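Local coordinates for phosphotriesterase homology protein (Escherichia coli, PDB 1BF6) that hydrolyses phosphorylated glyceryl acetates, as well as aromatic acetates and propionates, using two zinc ions bound in a TIM-barrel active site, at residues A[127-132]-A[157-163]. Residues are numbered along the deposited sequence; the frame is centred on the assembly and turned at random.
Sequences TSEGKI and HTSFSTM. With ZN (zinc ion), chain D; SO4 (sulfate ion), chain E.
Ser159 and Thr127 meet at the head of a short chain of hydrogen bonds leading to a zinc ligand: OG of Ser159 donates to O of Thr127 at 2.9 Å, in the carbonyl plane, and accepts from NE2 of His157, whose ND1 binds the metal at 2.3 Å. The loops joined here follow neighbouring parallel strands, 122-126 and 154-157, of the TIM barrel, and Glu124 and His185 bind the same zinc. The serine hydroxyl lies in the ring plane of His157; gripped at ND1 by zinc and at NE2 by the serine, the imidazole is probably kept from turning, a second-shell arrangement for a metal ligand. The strand pairing runs on as Thr127 N bonds to His157 O.

Farther along, Gly130 N, within a type II turn from Ser128 to Lys131, points almost straight at Thr162 OG1 (3.0 Å, 167°). That hydroxyl, set between its own backbone N and carbonyl carbon (chi1 65°), donates in turn to Ser159 O. A valine in place of this threonine would probably leave Gly130 N without its acceptor and Ser159 O with one donor fewer, freeing the turn to shift. A water lies among Thr127 OG1, Ser128 O, Ser159 N and Thr162 O, accepting from Ser159 N; it cannot give a full bond to every acceptor near it. Thr127 OG1 also bonds to Gln167.

Outside this polar core, the extended Glu129 side chain brings OE1 to 3.3 Å from Phe160 CD2, the carboxylate and ring planes 47° apart. Met163 is the N-cap residue of helix 164-173, and its backbone N-H bonds to a sulfate ion, probably from the crystallisation liquor. Its side chain, bent at chi2 and chi3, curls along the turn and lays SD 3.4 Å from Gly130 C and CE 4.1 Å from Ile132 CG1.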
loop_
_atom_site.group_PDB
_atom_site.type_symbol
_atom_site.label_atom_id
_atom_site.label_comp_id
_atom_site.label_asym_id
_atom_site.label_seq_id
_atom_site.Cartn_x
_atom_site.Cartn_y
_atom_site.Cartn_z
ATOM N N THR A 127 2.899 -5.420 -10.861
ATOM C CA THR A 127 3.445 -6.252 -11.909
ATOM C C THR A 127 2.971 -7.679 -11.624
ATOM O O THR A 127 2.533 -7.994 -10.504
ATOM C CB THR A 127 4.985 -6.177 -11.970
ATOM O OG1 THR A 127 5.531 -6.383 -10.662
ATOM C CG2 THR A 127 5.441 -4.811 -12.514
ATOM N N SER A 128 3.019 -8.527 -12.645
ATOM C CA SER A 128 2.571 -9.910 -12.518
ATOM C C SER A 128 3.614 -10.790 -11.834
ATOM O O SER A 128 4.739 -10.355 -11.581
ATOM C CB SER A 128 2.212 -10.470 -13.905
ATOM O OG SER A 128 1.063 -9.821 -14.419
ATOM N N GLU A 129 3.238 -12.029 -11.532
ATOM C CA GLU A 129 4.158 -12.949 -10.882
ATOM C C GLU A 129 5.325 -13.370 -11.773
ATOM O O GLU A 129 5.138 -14.042 -12.793
ATOM C CB GLU A 129 3.408 -14.184 -10.372
ATOM C CG GLU A 129 4.299 -15.179 -9.628
ATOM C CD GLU A 129 3.514 -16.287 -8.915
ATOM O OE1 GLU A 129 2.257 -16.296 -8.962
ATOM O OE2 GLU A 129 4.166 -17.140 -8.283
ATOM N N GLY A 130 6.529 -12.947 -11.398
ATOM C CA GLY A 130 7.718 -13.317 -12.138
ATOM C C GLY A 130 7.929 -12.621 -13.469
ATOM O O GLY A 130 8.821 -13.000 -14.231
ATOM N N LYS A 131 7.140 -11.592 -13.747
ATOM C CA LYS A 131 7.284 -10.866 -15.004
ATOM C C LYS A 131 6.585 -9.519 -15.013
ATOM O O LYS A 131 5.619 -9.301 -14.286
ATOM C CB LYS A 131 6.741 -11.705 -16.174
ATOM C CG LYS A 131 5.251 -11.910 -16.097
ATOM C CD LYS A 131 4.660 -12.636 -17.298
ATOM C CE LYS A 131 3.148 -12.785 -17.101
ATOM N NZ LYS A 131 2.457 -13.447 -18.239
ATOM N N ILE A 132 7.120 -8.603 -15.814
ATOM C CA ILE A 132 6.516 -7.294 -16.004
ATOM C C ILE A 132 6.032 -7.364 -17.454
ATOM O O ILE A 132 6.836 -7.514 -18.382
ATOM C CB ILE A 132 7.529 -6.131 -15.840
ATOM C CG1 ILE A 132 8.091 -6.118 -14.409
ATOM C CG2 ILE A 132 6.852 -4.806 -16.164
ATOM C CD1 ILE A 132 9.079 -4.993 -14.130
ATOM N N HIS A 157 2.879 -2.860 -6.133
ATOM C CA HIS A 157 2.368 -4.198 -5.802
ATOM C C HIS A 157 3.313 -5.195 -6.457
ATOM O O HIS A 157 3.502 -5.154 -7.679
ATOM C CB HIS A 157 0.950 -4.438 -6.384
ATOM C CG HIS A 157 0.550 -5.893 -6.494
ATOM N ND1 HIS A 157 -0.434 -6.435 -5.699
ATOM C CD2 HIS A 157 0.962 -6.834 -7.381
ATOM C CE1 HIS A 157 -0.600 -7.677 -6.113
ATOM N NE2 HIS A 157 0.220 -7.969 -7.129
ATOM N N THR A 158 3.972 -6.031 -5.660
ATOM C CA THR A 158 4.794 -7.078 -6.242
ATOM C C THR A 158 3.959 -8.340 -6.014
ATOM O O THR A 158 3.346 -8.506 -4.952
ATOM C CB THR A 158 6.212 -7.257 -5.600
ATOM O OG1 THR A 158 6.102 -7.569 -4.204
ATOM C CG2 THR A 158 7.078 -6.022 -5.818
ATOM N N SER A 159 3.844 -9.157 -7.053
ATOM C CA SER A 159 3.086 -10.403 -6.972
ATOM C C SER A 159 3.952 -11.473 -6.324
ATOM O O SER A 159 4.960 -11.906 -6.883
ATOM C CB SER A 159 2.618 -10.828 -8.364
ATOM O OG SER A 159 1.509 -10.044 -8.758
ATOM N N PHE A 160 3.563 -11.873 -5.117
ATOM C CA PHE A 160 4.309 -12.874 -4.364
ATOM C C PHE A 160 5.780 -12.507 -4.196
ATOM O O PHE A 160 6.673 -13.347 -4.336
ATOM C CB PHE A 160 4.103 -14.267 -4.965
ATOM C CG PHE A 160 2.675 -14.715 -4.894
ATOM C CD1 PHE A 160 2.103 -15.029 -3.660
ATOM C CD2 PHE A 160 1.873 -14.720 -6.032
ATOM C CE1 PHE A 160 0.752 -15.335 -3.550
ATOM C CE2 PHE A 160 0.514 -15.024 -5.941
ATOM C CZ PHE A 160 -0.049 -15.332 -4.694
ATOM N N SER A 161 5.997 -11.225 -3.896
ATOM C CA SER A 161 7.328 -10.665 -3.659
ATOM C C SER A 161 8.314 -10.791 -4.816
ATOM O O SER A 161 9.521 -10.891 -4.592
ATOM C CB SER A 161 7.924 -11.267 -2.376
ATOM O OG SER A 161 7.032 -11.078 -1.289
ATOM N N THR A 162 7.805 -10.775 -6.051
ATOM C CA THR A 162 8.671 -10.888 -7.234
ATOM C C THR A 162 8.726 -9.578 -8.027
ATOM O O THR A 162 7.802 -8.774 -7.959
ATOM C CB THR A 162 8.179 -11.978 -8.237
ATOM O OG1 THR A 162 6.903 -11.593 -8.777
ATOM C CG2 THR A 162 8.067 -13.333 -7.560
ATOM N N MET A 163 9.828 -9.392 -8.757
ATOM C CA MET A 163 10.046 -8.245 -9.648
ATOM C C MET A 163 10.276 -6.861 -9.038
ATOM O O MET A 163 10.307 -5.871 -9.770
ATOM C CB MET A 163 8.915 -8.157 -10.692
ATOM C CG MET A 163 8.577 -9.490 -11.373
ATOM S SD MET A 163 10.002 -10.374 -11.982
ATOM C CE MET A 163 10.340 -9.417 -13.461
HETATM ZN ZN ZN D . -1.255 -5.426 -3.835
HETATM S S SO4 E . 12.126 -12.571 -7.860
HETATM O O1 SO4 E . 11.812 -13.948 -8.235
HETATM O O2 SO4 E . 11.556 -11.608 -8.902
HETATM O O3 SO4 E . 11.515 -12.171 -6.488
HETATM O O4 SO4 E . 13.643 -12.429 -7.728
HETATM O O HOH W 1 5.520 -8.774 -9.410
#